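Local coordinates for CdiA-CT toxin, Conserved domain protein (Yersinia pseudotuberculosis serotype O:3, PDB 4ZQU) that probably acts as an endonuclease, being the C-terminal toxin domain of a contact-dependent growth inhibition system, which its cognate immunity protein would neutralise, at residues 40-45 with 93-98; 87-92 with 117-122. All coordinates share one frame; numbering follows the deposited sequence.

Interaction 1 of 2, residues 40-45 with 93-98; sequences LDTQTM and PVNTTK
Pro-93 rests its ring against the first turn of helix 42-47, and apolar contact makes up most of the interface. Its CD lies 3.6 Å from Met-45 CE, its CG meets Met-45 CB, and its CB touches Thr-42 CG2 at 3.6 Å. The carbonyl O of Leu-40 adds a close carbon-oxygen contact, 3.0 Å from Pro-93 CD. CG of Met-45 is anti to the backbone N (chi1 -175°), and bends at chi2 and chi3 fold the thioether back, bringing CE to 3.5 Å from Thr-96 OG1. Polar contact is sparser. One hydrogen bond spans the segments: Asn-95 ND2 gives to Thr-42 O at 3.1 Å (155° at the hydrogen), slightly tilted from both the amide and the carbonyl plane. Each segment also braces itself. Asp-41, the N-cap, accepts at OD1 from both N and OG1 of Thr-44, while Thr-96 OG1 donates to Pro-93 O from above the carbonyl plane, 2.9 Å away. Beyond the interface, Gln-100 NE2 binds Met-45 O. Helix 42-47 is thereby packed on the loop that leads from strand 85-92 into helix 98-113. The chemistry implies a mostly apolar seat pinned by a single amide, whose OD1 is buried without a polar partner.

Interaction 2 of 2, residues 87-92 with 117-122; sequences EVRLAV and KVTVTQ
Glu-87 and Thr-119 link two parallel strands near their N-terminal ends: Thr-119 OG1 donates to the anti lone pair of Glu-87 OE2 at 2.8 Å. Glu-87 is extended, with CG anti to the backbone N (chi1 179°), and its side chain crosses that of Lys-117 at a slant, with Lys-117 CE 3.8 Å from Glu-87 OE2; the ammonium NZ stays beyond salt-bridge distance at 4.6 Å. On the same face, a water in the guanidinium plane, at its edge, accepts from Arg-89 NE at 3.0 Å and donates to Thr-119 O; it also bonds Thr-121 OG1. On the face of Leu-90 and Val-120 the contacts are apolar. The side chains of Leu-90 and Val-120 lie side by side, CD2 to CG2 4.0 Å; that of Val-92 crosses Val-120 at about a right angle, CG2 to CG1 3.7 Å. Behind these side chains, five backbone hydrogen bonds set an in-register parallel pairing, from Val-88 N to Lys-117 O (2.7 Å) through to Val-92 N and Thr-121 O (3.0 Å). Thr-119 O accepts from Leu-90 N as well as from the water. The strands form a beta-alpha-beta crossover with helix 98-113, whose Trp-101 meets Val-92 and Val-120. Helix 53-66 covers Val-88, Leu-90 and Val-118, while strand 33-39 pairs with the far edge of 87-92, placing 117-122 at the sheet margin within this chain.

In the fold
Both interactions hang on strand 85-92: interaction 2 pairs it with strand 117-122 about 7 Å from the centre of the chain, whereas interaction 1 takes up the loop at its end, with its own centre about 16 Å out. Each is partly buried. Regular backbone bonding dominates in the sheet; at the strand's exit, ring and thioether packing with one hydrogen bond from a side-chain amide replaces it. The two meet directly, since Leu-40 N probably hydrogen-bonds to Ala-91 O at 2.8 Å and Met-45 CE packs 4.0 Å from Val-92 CG1. Helix 98-113 serves both, Trp-101 touching Thr-96 as well as Val-92, in a PDDEXK-clan nuclease-like domain.

Interaction 1 of 2, residues 40-45 with 93-98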
loop_
_atom_site.group_PDB
_atom_site.type_symbol
_atom_site.label_atom_id
_atom_site.label_comp_id
_atom_site.label_asym_id
_atom_site.label_seq_id
_atom_site.Cartn_x
_atom_site.Cartn_y
_atom_site.Cartn_z
ATOM N N LEU A 40 6.179 -19.496 -12.175
ATOM C CA LEU A 40 5.839 -20.911 -12.160
ATOM C C LEU A 40 7.077 -21.733 -12.477
ATOM O O LEU A 40 7.634 -21.613 -13.563
ATOM C CB LEU A 40 4.735 -21.210 -13.169
ATOM C CG LEU A 40 3.385 -20.555 -12.887
ATOM C CD1 LEU A 40 2.514 -20.585 -14.127
ATOM C CD2 LEU A 40 2.695 -21.259 -11.733
ATOM N N ASP A 41 7.524 -22.554 -11.532
ATOM C CA ASP A 41 8.687 -23.394 -11.792
ATOM C C ASP A 41 8.260 -24.707 -12.447
ATOM O O ASP A 41 7.069 -24.950 -12.649
ATOM C CB ASP A 41 9.493 -23.651 -10.509
ATOM C CG ASP A 41 8.657 -24.237 -9.383
ATOM O OD1 ASP A 41 7.724 -25.020 -9.655
ATOM O OD2 ASP A 41 8.950 -23.920 -8.211
ATOM N N THR A 42 9.240 -25.542 -12.777
ATOM C CA THR A 42 8.994 -26.782 -13.506
ATOM C C THR A 42 8.106 -27.746 -12.725
ATOM O O THR A 42 7.275 -28.445 -13.305
ATOM C CB THR A 42 10.313 -27.497 -13.854
ATOM O OG1 THR A 42 11.030 -27.794 -12.649
ATOM C CG2 THR A 42 11.174 -26.620 -14.749
ATOM N N GLN A 43 8.286 -27.774 -11.409
ATOM C CA GLN A 43 7.533 -28.687 -10.559
ATOM C C GLN A 43 6.072 -28.273 -10.434
ATOM O O GLN A 43 5.173 -29.108 -10.551
ATOM C CB GLN A 43 8.176 -28.772 -9.176
ATOM C CG GLN A 43 9.560 -29.393 -9.186
ATOM C CD GLN A 43 9.550 -30.853 -9.599
ATOM O OE1 GLN A 43 9.844 -31.189 -10.746
ATOM N NE2 GLN A 43 9.211 -31.729 -8.659
ATOM N N THR A 44 5.843 -26.984 -10.195
ATOM C CA THR A 44 4.490 -26.454 -10.054
ATOM C C THR A 44 3.743 -26.507 -11.385
ATOM O O THR A 44 2.538 -26.767 -11.425
ATOM C CB THR A 44 4.510 -25.004 -9.530
ATOM O OG1 THR A 44 5.296 -24.939 -8.335
ATOM C CG2 THR A 44 3.101 -24.522 -9.226
ATOM N N MET A 45 4.466 -26.263 -12.474
ATOM C CA MET A 45 3.891 -26.351 -13.811
ATOM C C MET A 45 3.488 -27.789 -14.123
ATOM O O MET A 45 2.464 -28.037 -14.759
ATOM C CB MET A 45 4.880 -25.832 -14.859
ATOM C CG MET A 45 4.313 -25.778 -16.267
ATOM S SD MET A 45 2.893 -24.672 -16.394
ATOM C CE MET A 45 3.703 -23.081 -16.442
ATOM N N PRO A 93 8.282 -22.075 -17.178
ATOM C CA PRO A 93 9.412 -22.964 -17.463
ATOM C C PRO A 93 9.373 -23.576 -18.859
ATOM O O PRO A 93 8.456 -23.313 -19.635
ATOM C CB PRO A 93 9.266 -24.047 -16.397
ATOM C CG PRO A 93 7.806 -24.129 -16.166
ATOM C CD PRO A 93 7.259 -22.741 -16.355
ATOM N N VAL A 94 10.369 -24.401 -19.161
ATOM C CA VAL A 94 10.514 -24.997 -20.483
ATOM C C VAL A 94 9.586 -26.189 -20.694
ATOM O O VAL A 94 9.237 -26.515 -21.829
ATOM C CB VAL A 94 11.967 -25.447 -20.729
ATOM C CG1 VAL A 94 12.894 -24.242 -20.748
ATOM C CG2 VAL A 94 12.404 -26.440 -19.662
ATOM N N ASN A 95 9.181 -26.833 -19.602
ATOM C CA ASN A 95 8.317 -28.008 -19.693
ATOM C C ASN A 95 6.841 -27.639 -19.811
ATOM O O ASN A 95 5.965 -28.488 -19.641
ATOM C CB ASN A 95 8.529 -28.927 -18.484
ATOM C CG ASN A 95 8.057 -28.303 -17.182
ATOM O OD1 ASN A 95 8.169 -27.095 -16.984
ATOM N ND2 ASN A 95 7.525 -29.129 -16.287
ATOM N N THR A 96 6.573 -26.368 -20.097
ATOM C CA THR A 96 5.211 -25.903 -20.326
ATOM C C THR A 96 4.664 -26.516 -21.610
ATOM O O THR A 96 5.206 -26.295 -22.693
ATOM C CB THR A 96 5.142 -24.367 -20.418
ATOM O OG1 THR A 96 5.676 -23.787 -19.220
ATOM C CG2 THR A 96 3.704 -23.906 -20.609
ATOM N N THR A 97 3.596 -27.295 -21.485
ATOM C CA THR A 97 3.025 -27.985 -22.633
ATOM C C THR A 97 2.161 -27.047 -23.463
ATOM O O THR A 97 1.769 -25.975 -23.001
ATOM C CB THR A 97 2.180 -29.192 -22.202
ATOM O OG1 THR A 97 0.969 -28.735 -21.593
ATOM C CG2 THR A 97 2.944 -30.049 -21.210
ATOM N N LYS A 98 1.871 -27.463 -24.691
ATOM C CA LYS A 98 1.027 -26.697 -25.599
ATOM C C LYS A 98 -0.333 -26.435 -24.972
ATOM O O LYS A 98 -0.877 -25.337 -25.078
ATOM C CB LYS A 98 0.866 -27.440 -26.927
ATOM C CG LYS A 98 2.183 -27.905 -27.527
ATOM C CD LYS A 98 1.970 -28.945 -28.611
ATOM C CE LYS A 98 1.183 -28.375 -29.773
ATOM N NZ LYS A 98 1.000 -29.388 -30.849
#

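Interaction 2 of 2, residues 87-92 with 117-122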
loop_
_atom_site.group_PDB
_atom_site.type_symbol
_atom_site.label_atom_id
_atom_site.label_comp_id
_atom_site.label_asym_id
_atom_site.label_seq_id
_atom_site.Cartn_x
_atom_site.Cartn_y
_atom_site.Cartn_z
ATOM N N GLU A 87 0.283 -4.554 -14.149
ATOM C CA GLU A 87 0.954 -5.565 -14.954
ATOM C C GLU A 87 1.352 -6.790 -14.148
ATOM O O GLU A 87 1.836 -6.678 -13.022
ATOM C CB GLU A 87 2.197 -4.978 -15.622
ATOM C CG GLU A 87 2.970 -5.984 -16.458
ATOM C CD GLU A 87 4.294 -5.448 -16.940
ATOM O OE1 GLU A 87 4.787 -4.465 -16.349
ATOM O OE2 GLU A 87 4.840 -6.007 -17.913
ATOM N N VAL A 88 1.149 -7.964 -14.734
ATOM C CA VAL A 88 1.660 -9.192 -14.149
ATOM C C VAL A 88 2.844 -9.701 -14.965
ATOM O O VAL A 88 2.712 -9.988 -16.154
ATOM C CB VAL A 88 0.585 -10.287 -14.076
ATOM C CG1 VAL A 88 1.150 -11.525 -13.400
ATOM C CG2 VAL A 88 -0.640 -9.782 -13.332
ATOM N N ARG A 89 4.002 -9.789 -14.318
ATOM C CA ARG A 89 5.198 -10.339 -14.943
ATOM C C ARG A 89 5.300 -11.828 -14.634
ATOM O O ARG A 89 5.654 -12.219 -13.518
ATOM C CB ARG A 89 6.449 -9.602 -14.462
ATOM C CG ARG A 89 6.551 -8.165 -14.946
ATOM C CD ARG A 89 7.195 -8.085 -16.319
ATOM N NE ARG A 89 8.575 -8.570 -16.306
ATOM C CZ ARG A 89 9.631 -7.825 -15.991
ATOM N NH1 ARG A 89 9.472 -6.550 -15.659
ATOM N NH2 ARG A 89 10.847 -8.355 -16.007
ATOM N N LEU A 90 4.985 -12.651 -15.630
ATOM C CA LEU A 90 4.858 -14.090 -15.435
ATOM C C LEU A 90 6.047 -14.872 -15.977
ATOM O O LEU A 90 6.390 -14.765 -17.153
ATOM C CB LEU A 90 3.573 -14.592 -16.096
ATOM C CG LEU A 90 3.243 -16.074 -15.924
ATOM C CD1 LEU A 90 2.872 -16.377 -14.479
ATOM C CD2 LEU A 90 2.126 -16.485 -16.869
ATOM N N ALA A 91 6.666 -15.666 -15.110
ATOM C CA ALA A 91 7.732 -16.567 -15.524
ATOM C C ALA A 91 7.184 -17.979 -15.706
ATOM O O ALA A 91 6.509 -18.507 -14.823
ATOM C CB ALA A 91 8.863 -16.556 -14.513
ATOM N N VAL A 92 7.462 -18.581 -16.860
ATOM C CA VAL A 92 7.052 -19.956 -17.130
ATOM C C VAL A 92 8.247 -20.798 -17.589
ATOM O O VAL A 92 9.129 -20.304 -18.293
ATOM C CB VAL A 92 5.925 -20.020 -18.192
ATOM C CG1 VAL A 92 4.659 -19.357 -17.665
ATOM C CG2 VAL A 92 6.369 -19.379 -19.496
ATOM N N LYS A 117 -2.149 -5.975 -17.798
ATOM C CA LYS A 117 -1.203 -6.482 -18.783
ATOM C C LYS A 117 -0.447 -7.687 -18.239
ATOM O O LYS A 117 0.298 -7.577 -17.275
ATOM C CB LYS A 117 -0.217 -5.391 -19.203
ATOM C CG LYS A 117 0.839 -5.875 -20.183
ATOM C CD LYS A 117 1.544 -4.718 -20.872
ATOM C CE LYS A 117 2.322 -3.867 -19.884
ATOM N NZ LYS A 117 3.043 -2.759 -20.573
ATOM N N VAL A 118 -0.652 -8.842 -18.861
ATOM C CA VAL A 118 0.057 -10.051 -18.466
ATOM C C VAL A 118 1.230 -10.292 -19.408
ATOM O O VAL A 118 1.041 -10.608 -20.583
ATOM C CB VAL A 118 -0.873 -11.277 -18.462
ATOM C CG1 VAL A 118 -0.121 -12.517 -17.996
ATOM C CG2 VAL A 118 -2.082 -11.017 -17.577
ATOM N N THR A 119 2.441 -10.130 -18.880
ATOM C CA THR A 119 3.660 -10.275 -19.666
ATOM C C THR A 119 4.383 -11.569 -19.315
ATOM O O THR A 119 4.788 -11.771 -18.170
ATOM C CB THR A 119 4.612 -9.089 -19.444
ATOM O OG1 THR A 119 3.960 -7.870 -19.823
ATOM C CG2 THR A 119 5.878 -9.263 -20.265
ATOM N N VAL A 120 4.554 -12.437 -20.307
ATOM C CA VAL A 120 5.112 -13.765 -20.076
ATOM C C VAL A 120 6.572 -13.873 -20.506
ATOM O O VAL A 120 6.937 -13.465 -21.607
ATOM C CB VAL A 120 4.291 -14.840 -20.813
ATOM C CG1 VAL A 120 4.857 -16.222 -20.552
ATOM C CG2 VAL A 120 2.844 -14.778 -20.376
ATOM N N THR A 121 7.400 -14.428 -19.624
ATOM C CA THR A 121 8.813 -14.646 -19.907
ATOM C C THR A 121 9.177 -16.120 -19.760
ATOM O O THR A 121 8.903 -16.728 -18.726
ATOM C CB THR A 121 9.715 -13.819 -18.971
ATOM O OG1 THR A 121 9.343 -12.437 -19.035
ATOM C CG2 THR A 121 11.174 -13.970 -19.362
ATOM N N GLN A 122 9.792 -16.689 -20.793
ATOM C CA GLN A 122 10.238 -18.081 -20.751
ATOM C C GLN A 122 11.596 -18.198 -20.065
ATOM O O GLN A 122 12.585 -17.636 -20.530
ATOM C CB GLN A 122 10.315 -18.669 -22.163
ATOM C CG GLN A 122 8.989 -18.686 -22.911
ATOM C CD GLN A 122 9.139 -19.123 -24.359
ATOM O OE1 GLN A 122 9.260 -18.292 -25.260
ATOM N NE2 GLN A 122 9.129 -20.432 -24.589
HETATM O O HOH W 1 7.607 -11.133 -17.579
#